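Local coordinates for protein 5-carboxymethyl-2-hydroxymuconate semialdehyde dehydrogenase (PDB 2D4E) that probably oxidises 5-carboxymethyl-2-hydroxymuconate semialdehyde to the corresponding acid, using bound NAD as the electron acceptor, as a member of the aldehyde dehydrogenase family, at residues V57-G61 / Q226-A232; A234-P240 / N260-K266; P243-L247 / D493-D497. All blocks are in the same frame, centred on the assembly; numbering follows the deposited sequence.

Contact 1: V57-G61 / Q226-A232; sequences VAARG and QGFGEEA. With NAD (nicotinamide-adenine-dinucleotide), chain K.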
# COMPACT_ATOMS: atom_id res chain seq x y z
N VAL C 57 -9.33 -17.95 44.60
CA VAL C 57 -9.45 -16.51 44.79
C VAL C 57 -8.38 -15.75 44.03
O VAL C 57 -7.33 -16.29 43.70
CB VAL C 57 -9.37 -16.16 46.30
CG1 VAL C 57 -10.44 -16.93 47.07
CG2 VAL C 57 -7.99 -16.48 46.85
N ALA C 58 -8.66 -14.48 43.75
CA ALA C 58 -7.71 -13.63 43.05
C ALA C 58 -7.57 -12.32 43.82
O ALA C 58 -8.53 -11.85 44.42
CB ALA C 58 -8.21 -13.34 41.63
N ALA C 59 -6.36 -11.75 43.81
CA ALA C 59 -6.10 -10.50 44.51
C ALA C 59 -7.04 -9.39 44.03
O ALA C 59 -7.25 -9.22 42.82
CB ALA C 59 -4.65 -10.08 44.30
N ARG C 60 -7.60 -8.64 44.97
CA ARG C 60 -8.52 -7.56 44.63
C ARG C 60 -7.76 -6.26 44.47
O ARG C 60 -7.58 -5.51 45.43
CB ARG C 60 -9.59 -7.43 45.72
CG ARG C 60 -10.67 -6.41 45.41
CD ARG C 60 -11.81 -6.52 46.40
NE ARG C 60 -12.84 -5.51 46.16
CZ ARG C 60 -13.99 -5.45 46.83
NH1 ARG C 60 -14.25 -6.33 47.79
NH2 ARG C 60 -14.87 -4.50 46.55
N GLY C 61 -7.32 -5.99 43.25
CA GLY C 61 -6.55 -4.78 42.97
C GLY C 61 -7.34 -3.49 42.93
O GLY C 61 -8.51 -3.47 42.54
N GLN C 226 -5.46 -7.81 38.91
CA GLN C 226 -6.75 -8.47 39.01
C GLN C 226 -7.69 -7.55 39.78
O GLN C 226 -7.25 -6.76 40.62
CB GLN C 226 -6.61 -9.79 39.77
CG GLN C 226 -5.71 -10.80 39.09
CD GLN C 226 -6.40 -11.55 37.97
OE1 GLN C 226 -7.48 -11.17 37.53
NE2 GLN C 226 -5.77 -12.62 37.50
N GLY C 227 -8.99 -7.63 39.49
CA GLY C 227 -9.92 -6.78 40.21
C GLY C 227 -11.19 -6.44 39.46
O GLY C 227 -11.33 -6.74 38.27
N PHE C 228 -12.11 -5.79 40.16
CA PHE C 228 -13.39 -5.40 39.61
C PHE C 228 -13.28 -4.24 38.62
O PHE C 228 -12.37 -3.42 38.70
CB PHE C 228 -14.34 -5.01 40.75
CG PHE C 228 -14.59 -6.12 41.73
CD1 PHE C 228 -14.77 -5.84 43.08
CD2 PHE C 228 -14.65 -7.45 41.31
CE1 PHE C 228 -15.01 -6.87 44.00
CE2 PHE C 228 -14.90 -8.48 42.22
CZ PHE C 228 -15.08 -8.19 43.57
N GLY C 229 -14.23 -4.18 37.68
CA GLY C 229 -14.23 -3.13 36.68
C GLY C 229 -14.27 -1.72 37.26
O GLY C 229 -13.51 -0.84 36.84
N GLU C 230 -15.16 -1.51 38.23
CA GLU C 230 -15.30 -0.21 38.86
C GLU C 230 -14.12 0.16 39.75
O GLU C 230 -13.95 1.32 40.12
CB GLU C 230 -16.60 -0.15 39.67
CG GLU C 230 -17.83 0.14 38.84
CD GLU C 230 -19.12 0.02 39.64
OE1 GLU C 230 -19.16 0.47 40.81
OE2 GLU C 230 -20.10 -0.53 39.10
N GLU C 231 -13.30 -0.82 40.09
CA GLU C 231 -12.14 -0.55 40.94
C GLU C 231 -10.85 -0.54 40.13
O GLU C 231 -10.39 0.52 39.71
CB GLU C 231 -12.08 -1.59 42.08
CG GLU C 231 -13.30 -1.52 43.00
CD GLU C 231 -13.29 -2.52 44.15
OE1 GLU C 231 -14.26 -2.52 44.93
OE2 GLU C 231 -12.33 -3.32 44.28
N ALA C 232 -10.26 -1.70 39.89
CA ALA C 232 -9.03 -1.78 39.12
C ALA C 232 -9.23 -1.27 37.69
O ALA C 232 -8.38 -0.57 37.15
CB ALA C 232 -8.52 -3.22 39.10
PA NAD K . -17.94 -5.89 30.69
O1A NAD K . -18.63 -5.52 31.92
O2A NAD K . -17.85 -4.77 29.74
O5B NAD K . -16.43 -6.42 30.92
C5B NAD K . -15.27 -6.07 30.10
C4B NAD K . -14.19 -5.52 31.01
O4B NAD K . -14.71 -4.23 31.43
C3B NAD K . -13.99 -6.31 32.33
O3B NAD K . -12.61 -6.67 32.50
C2B NAD K . -14.52 -5.33 33.39
O2B NAD K . -13.86 -5.46 34.67
C1B NAD K . -14.28 -3.99 32.72
N9A NAD K . -15.12 -2.94 33.27
C8A NAD K . -16.44 -2.97 33.66
N7A NAD K . -16.90 -1.79 34.13
C5A NAD K . -15.79 -0.96 34.03
C6A NAD K . -15.59 0.43 34.37
N6A NAD K . -16.55 1.20 34.88
N1A NAD K . -14.33 0.95 34.13
C2A NAD K . -13.33 0.14 33.59
N3A NAD K . -13.42 -1.14 33.25
C4A NAD K . -14.67 -1.65 33.49
O3 NAD K . -18.69 -7.08 30.10
PN NAD K . -18.43 -8.60 29.75
O1N NAD K . -19.52 -9.35 30.42
O2N NAD K . -17.06 -8.96 30.13
O5D NAD K . -18.76 -8.40 28.25
C5D NAD K . -19.19 -9.36 27.32
C4D NAD K . -19.35 -8.40 26.18
O4D NAD K . -18.12 -8.23 25.44
C3D NAD K . -20.48 -8.67 25.20
O3D NAD K . -21.31 -7.51 24.97
C2D NAD K . -19.71 -9.15 23.98
O2D NAD K . -20.47 -8.93 22.77
C1D NAD K . -18.44 -8.33 24.08
N1N NAD K . -17.31 -8.90 23.32
C2N NAD K . -17.03 -8.19 22.17
C3N NAD K . -15.99 -8.67 21.39
C7N NAD K . -15.59 -7.99 20.08
O7N NAD K . -14.66 -8.46 19.45
N7N NAD K . -16.26 -6.91 19.65
C4N NAD K . -15.24 -9.87 21.77
C5N NAD K . -15.64 -10.50 22.99
C6N NAD K . -16.66 -10.08 23.80
O HOH W 1 -10.88 -4.93 42.48
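Arg60 stretches its fully extended side chain over the edge of the Phe228 ring, so that CE1 of Phe228 sits 3.3 Å from CZ of Arg60 on one face of the guanidinium. The CA-CB bond of Arg60 points away from 226-232, yet the all-trans chain carries the charge back to Glu231, where a two-pronged salt bridge forms: Arg60 NE to Glu231 OE2 at 2.9 Å and Arg60 NH2 to Glu231 OE1 at 2.6 Å, both nearly linear. Phe228 also meets Phe44 of the neighbouring strand 43-48. Beside this pair the backbones come close, with Gly61 N donating to Gln226 O at 2.7 Å. The spacing of Gly227, Gly229 and Ala232 is consistent with a GxGxxA, Rossmann-type strand-turn-helix, with Phe228 as N-cap of helix 229-238. Each glycine has its reason: a CB on Gly61 would run into Gln226 O, one on Gly227 would strike Gly61 O as well as the preceding carbonyl, and one on Gly229 would collide with C8A of the NAD adenine. Gly229 CA in fact lies 3.1 Å from NAD O2B, on the adenosine ribose. A water bridges the two segments, donating to Gly61 O and Glu231 OE2 and accepting from Phe228 N, each at 2.8 Å, while Ala232 CB packs 3.4 Å from Gly61 O.

Contact 2: A234-P240 / N260-K266; sequences AALVAHP and NAADHLK. With NAD (nicotinamide-adenine-dinucleotide), chain K.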
# COMPACT_ATOMS: atom_id res chain seq x y z
N ALA C 234 -11.53 0.97 36.31
CA ALA C 234 -11.66 2.42 36.23
C ALA C 234 -10.36 3.12 36.61
O ALA C 234 -10.07 4.19 36.09
CB ALA C 234 -12.80 2.90 37.12
N ALA C 235 -9.58 2.53 37.52
CA ALA C 235 -8.32 3.15 37.92
C ALA C 235 -7.33 3.12 36.76
O ALA C 235 -6.56 4.06 36.56
CB ALA C 235 -7.73 2.44 39.13
N LEU C 236 -7.35 2.04 35.99
CA LEU C 236 -6.45 1.91 34.84
C LEU C 236 -6.84 2.93 33.76
O LEU C 236 -5.98 3.58 33.17
CB LEU C 236 -6.50 0.49 34.28
CG LEU C 236 -5.65 0.18 33.03
CD1 LEU C 236 -4.21 0.61 33.24
CD2 LEU C 236 -5.72 -1.31 32.71
N VAL C 237 -8.14 3.06 33.51
CA VAL C 237 -8.62 4.00 32.51
C VAL C 237 -8.26 5.43 32.89
O VAL C 237 -7.94 6.25 32.03
CB VAL C 237 -10.15 3.90 32.34
CG1 VAL C 237 -10.64 4.96 31.37
CG2 VAL C 237 -10.51 2.51 31.81
N ALA C 238 -8.28 5.73 34.18
CA ALA C 238 -7.98 7.07 34.66
C ALA C 238 -6.50 7.40 34.80
O ALA C 238 -6.15 8.58 34.87
CB ALA C 238 -8.67 7.31 36.00
N HIS C 239 -5.64 6.40 34.82
CA HIS C 239 -4.21 6.66 35.03
C HIS C 239 -3.52 7.42 33.90
O HIS C 239 -3.54 6.99 32.74
CB HIS C 239 -3.45 5.37 35.32
CG HIS C 239 -2.19 5.60 36.09
ND1 HIS C 239 -1.12 6.30 35.57
CD2 HIS C 239 -1.84 5.28 37.36
CE1 HIS C 239 -0.17 6.40 36.48
NE2 HIS C 239 -0.59 5.79 37.58
N PRO C 240 -2.87 8.54 34.24
CA PRO C 240 -2.15 9.41 33.31
C PRO C 240 -0.93 8.82 32.61
O PRO C 240 -0.44 9.40 31.64
CB PRO C 240 -1.79 10.63 34.17
CG PRO C 240 -1.61 10.04 35.53
CD PRO C 240 -2.77 9.05 35.62
N ASN C 260 -14.54 8.48 31.03
CA ASN C 260 -13.45 8.52 32.00
C ASN C 260 -12.11 8.80 31.31
O ASN C 260 -11.25 9.50 31.84
CB ASN C 260 -13.40 7.18 32.76
CG ASN C 260 -12.32 7.13 33.83
OD1 ASN C 260 -12.09 6.08 34.44
ND2 ASN C 260 -11.65 8.26 34.05
N ALA C 261 -11.95 8.27 30.11
CA ALA C 261 -10.72 8.43 29.34
C ALA C 261 -10.51 9.86 28.83
O ALA C 261 -9.38 10.26 28.52
CB ALA C 261 -10.71 7.45 28.18
N ALA C 262 -11.59 10.62 28.74
CA ALA C 262 -11.52 11.99 28.23
C ALA C 262 -10.60 12.92 29.02
O ALA C 262 -10.01 13.84 28.45
CB ALA C 262 -12.92 12.60 28.17
N ASP C 263 -10.45 12.68 30.32
CA ASP C 263 -9.61 13.54 31.15
C ASP C 263 -8.15 13.57 30.70
O ASP C 263 -7.44 14.55 30.95
CB ASP C 263 -9.69 13.10 32.62
CG ASP C 263 -11.10 13.22 33.18
OD1 ASP C 263 -11.70 14.31 33.07
OD2 ASP C 263 -11.61 12.23 33.75
N HIS C 264 -7.70 12.52 30.04
CA HIS C 264 -6.32 12.45 29.57
C HIS C 264 -6.25 12.24 28.06
O HIS C 264 -5.23 11.87 27.50
CB HIS C 264 -5.62 11.30 30.29
CG HIS C 264 -5.45 11.64 31.75
ND1 HIS C 264 -6.17 11.08 32.74
CD2 HIS C 264 -4.56 12.56 32.32
CE1 HIS C 264 -5.73 11.64 33.88
NE2 HIS C 264 -4.76 12.53 33.66
N LEU C 265 -7.38 12.47 27.39
CA LEU C 265 -7.48 12.31 25.95
C LEU C 265 -6.82 11.00 25.51
O LEU C 265 -5.99 10.99 24.60
CB LEU C 265 -6.81 13.49 25.24
CG LEU C 265 -7.52 14.84 25.44
CD1 LEU C 265 -6.65 15.97 24.94
CD2 LEU C 265 -8.86 14.82 24.71
N LYS C 266 -7.19 9.91 26.17
CA LYS C 266 -6.61 8.62 25.83
C LYS C 266 -7.14 8.08 24.50
O LYS C 266 -8.26 8.36 24.11
CB LYS C 266 -6.88 7.61 26.94
CG LYS C 266 -6.24 7.99 28.26
CD LYS C 266 -6.26 6.84 29.24
CE LYS C 266 -5.48 7.17 30.50
NZ LYS C 266 -5.40 5.97 31.37
PA NAD K . -17.94 -5.89 30.69
O1A NAD K . -18.63 -5.52 31.92
O2A NAD K . -17.85 -4.77 29.74
O5B NAD K . -16.43 -6.42 30.92
C5B NAD K . -15.27 -6.07 30.10
C4B NAD K . -14.19 -5.52 31.01
O4B NAD K . -14.71 -4.23 31.43
C3B NAD K . -13.99 -6.31 32.33
O3B NAD K . -12.61 -6.67 32.50
C2B NAD K . -14.52 -5.33 33.39
O2B NAD K . -13.86 -5.46 34.67
C1B NAD K . -14.28 -3.99 32.72
N9A NAD K . -15.12 -2.94 33.27
C8A NAD K . -16.44 -2.97 33.66
N7A NAD K . -16.90 -1.79 34.13
C5A NAD K . -15.79 -0.96 34.03
C6A NAD K . -15.59 0.43 34.37
N6A NAD K . -16.55 1.20 34.88
N1A NAD K . -14.33 0.95 34.13
C2A NAD K . -13.33 0.14 33.59
N3A NAD K . -13.42 -1.14 33.25
C4A NAD K . -14.67 -1.65 33.49
O3 NAD K . -18.69 -7.08 30.10
PN NAD K . -18.43 -8.60 29.75
O1N NAD K . -19.52 -9.35 30.42
O2N NAD K . -17.06 -8.96 30.13
O5D NAD K . -18.76 -8.40 28.25
C5D NAD K . -19.19 -9.36 27.32
C4D NAD K . -19.35 -8.40 26.18
O4D NAD K . -18.12 -8.23 25.44
C3D NAD K . -20.48 -8.67 25.20
O3D NAD K . -21.31 -7.51 24.97
C2D NAD K . -19.71 -9.15 23.98
O2D NAD K . -20.47 -8.93 22.77
C1D NAD K . -18.44 -8.33 24.08
N1N NAD K . -17.31 -8.90 23.32
C2N NAD K . -17.03 -8.19 22.17
C3N NAD K . -15.99 -8.67 21.39
C7N NAD K . -15.59 -7.99 20.08
O7N NAD K . -14.66 -8.46 19.45
N7N NAD K . -16.26 -6.91 19.65
C4N NAD K . -15.24 -9.87 21.77
C5N NAD K . -15.64 -10.50 22.99
C6N NAD K . -16.66 -10.08 23.80
O HOH W 2 -8.30 8.96 31.79
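Hydrogen bonds from one lysine dominate here. Lys266 reaches across with an extended side chain and puts NZ against the C-terminal end of helix 229-238, donating to Val237 O at 2.6 Å and to His239 O at 2.5 Å; Val242 O adds a weak third bond. A water joins the same corner, donating to Val237 O at 2.7 Å and Asn260 O at 3.0 Å, and is also hydrogen-bonded to His264 ND1 at 3.2 Å. Apolar packing is slighter: Val237 CG1 meets Ala261 CB at 4.0 Å, and Pro240 CB sits over the face of the His264 ring, 4.0 Å from its centroid, in a CH-pi contact. A Schellman motif ends the helix that contains Asn260 and Ala261, Lys266 N bonding to Ala261 O and Leu265 N to Ala262 O, with Leu265 at positive phi as C-prime residue; that turn delivers Lys266 to its partners. Beyond it, Asp263 forms a salt bridge with Arg259 of the second subunit. At the other end Ala234 N lies 3.4 Å from C2A of the NAD adenine. With carbonyls converging at a helix C-terminus, the negative end of the helix dipole, the buried ammonium finds both hydrogen-bond acceptors and a compensating partial charge.

Contact 3: P243-L247 / D493-D497; sequences PLLTL and DFYTD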
# COMPACT_ATOMS: atom_id res chain seq x y z
N PRO C 243 -1.51 6.02 28.15
CA PRO C 243 -2.16 6.74 27.05
C PRO C 243 -3.08 5.94 26.13
O PRO C 243 -4.00 6.50 25.55
CB PRO C 243 -0.98 7.36 26.31
CG PRO C 243 0.09 6.32 26.47
CD PRO C 243 -0.05 5.91 27.92
N LEU C 244 -2.83 4.64 26.01
CA LEU C 244 -3.65 3.79 25.15
C LEU C 244 -4.49 2.79 25.93
O LEU C 244 -4.04 2.21 26.93
CB LEU C 244 -2.77 3.05 24.14
CG LEU C 244 -2.42 3.76 22.83
CD1 LEU C 244 -1.71 5.09 23.09
CD2 LEU C 244 -1.56 2.83 21.98
N LEU C 245 -5.72 2.57 25.47
CA LEU C 245 -6.63 1.65 26.13
C LEU C 245 -7.38 0.78 25.14
O LEU C 245 -7.97 1.29 24.20
CB LEU C 245 -7.67 2.42 26.94
CG LEU C 245 -7.28 3.30 28.12
CD1 LEU C 245 -8.51 4.08 28.56
CD2 LEU C 245 -6.74 2.46 29.27
N THR C 246 -7.35 -0.54 25.34
CA THR C 246 -8.13 -1.41 24.47
C THR C 246 -9.26 -1.91 25.36
O THR C 246 -9.05 -2.18 26.55
CB THR C 246 -7.33 -2.64 23.95
OG1 THR C 246 -7.02 -3.50 25.04
CG2 THR C 246 -6.05 -2.20 23.26
N LEU C 247 -10.45 -2.01 24.81
CA LEU C 247 -11.58 -2.50 25.59
C LEU C 247 -12.38 -3.48 24.78
O LEU C 247 -12.75 -3.22 23.64
CB LEU C 247 -12.48 -1.35 26.03
CG LEU C 247 -13.81 -1.80 26.66
CD1 LEU C 247 -13.55 -2.59 27.94
CD2 LEU C 247 -14.67 -0.58 26.96
N ASP C 493 -2.35 1.20 13.17
CA ASP C 493 -2.95 2.53 13.27
C ASP C 493 -3.31 2.93 14.68
O ASP C 493 -3.43 4.12 14.98
CB ASP C 493 -4.17 2.62 12.36
CG ASP C 493 -3.79 2.98 10.94
OD1 ASP C 493 -3.39 4.15 10.73
OD2 ASP C 493 -3.88 2.10 10.06
N PHE C 494 -3.48 1.94 15.56
CA PHE C 494 -3.80 2.24 16.94
C PHE C 494 -2.58 2.19 17.85
O PHE C 494 -2.38 3.09 18.66
CB PHE C 494 -4.87 1.27 17.47
CG PHE C 494 -5.10 1.39 18.96
CD1 PHE C 494 -4.52 0.48 19.84
CD2 PHE C 494 -5.89 2.42 19.47
CE1 PHE C 494 -4.71 0.60 21.22
CE2 PHE C 494 -6.09 2.55 20.85
CZ PHE C 494 -5.50 1.63 21.73
N TYR C 495 -1.77 1.15 17.71
CA TYR C 495 -0.60 0.97 18.56
C TYR C 495 0.63 1.82 18.25
O TYR C 495 1.56 1.85 19.05
CB TYR C 495 -0.19 -0.50 18.59
CG TYR C 495 -1.27 -1.43 19.12
CD1 TYR C 495 -2.04 -2.21 18.26
CD2 TYR C 495 -1.53 -1.51 20.50
CE1 TYR C 495 -3.05 -3.05 18.75
CE2 TYR C 495 -2.53 -2.35 21.00
CZ TYR C 495 -3.29 -3.11 20.12
OH TYR C 495 -4.28 -3.92 20.62
N THR C 496 0.63 2.50 17.10
CA THR C 496 1.77 3.33 16.74
C THR C 496 1.33 4.73 16.31
O THR C 496 0.15 4.96 16.07
CB THR C 496 2.60 2.70 15.58
OG1 THR C 496 1.84 2.74 14.36
CG2 THR C 496 2.97 1.26 15.90
N ASP C 497 2.29 5.65 16.23
CA ASP C 497 2.03 7.02 15.81
C ASP C 497 2.72 7.30 14.49
O ASP C 497 3.89 6.92 14.31
CB ASP C 497 2.57 8.04 16.83
CG ASP C 497 1.83 8.01 18.15
OD1 ASP C 497 0.59 7.86 18.14
OD2 ASP C 497 2.49 8.17 19.19
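Phe494 loses the most surface, 75 Å², and Leu244 follows with 63 Å². The leucine lays CD2 over one face of the phenylalanine ring, 4.3 Å from its centroid and 25° off the normal, a CH-pi contact, while Leu244 CG stands 3.9 Å from Phe494 CZ. The same CD2 of Leu244 also reaches the backbone, 3.4 Å from Phe494 O and 4.0 Å from Tyr495 CA. The ring of Phe494 reaches the strand, with CZ 3.5 Å from Leu245 O. Thr246, third with 44 Å², uses its methyl: CG2 lies 3.7 Å from Phe494 CE1 and 3.6 Å from Tyr495 OH, so the one methyl touches both aromatic side chains. The tyrosine hydroxyl is hydrogen-bonded to Glu486. No hydrogen bond links the two segments; the contact is mostly apolar van der Waals packing, and all five touching residues are buried. Strand 244-248 belongs to the five-stranded parallel sheet of the NAD-binding domain, between strands 166-169 and 267-271, and the end of helix 488-495 covers it from one side. Tyr495 packs further against helix 175-188, Arg267 of the next strand takes Phe494 O and the Asp497 carboxylate, and the chain then leaves along strand 496-504, which pairs antiparallel with 154-162.

Each contact involves a strand of the five-stranded parallel sheet of the NAD-binding domain or a helix packed on it. Contacts 1 and 2 share helix 229-238: contact 1 at its N-terminal turn, contact 2 at its C-terminal end, centres about 17 Å apart. After that helix the chain enters strand 244-248 (contact 3) and then helix 251-261 (contact 2 again), so contacts 2 and 3 interleave in sequence; their centres are about 13 Å apart, and Leu245 CD1 packs 3.6 Å from Val237 CG1. Contact 3, about 23 Å from contact 1 between centres, brings in the last helix of the chain, 488-495, whereas contact 1 brings in the N-terminal hairpin. Chain from before and after the Rossmann-like core thus packs against it, with Gly229, Ala234 and Leu247 touching NAD.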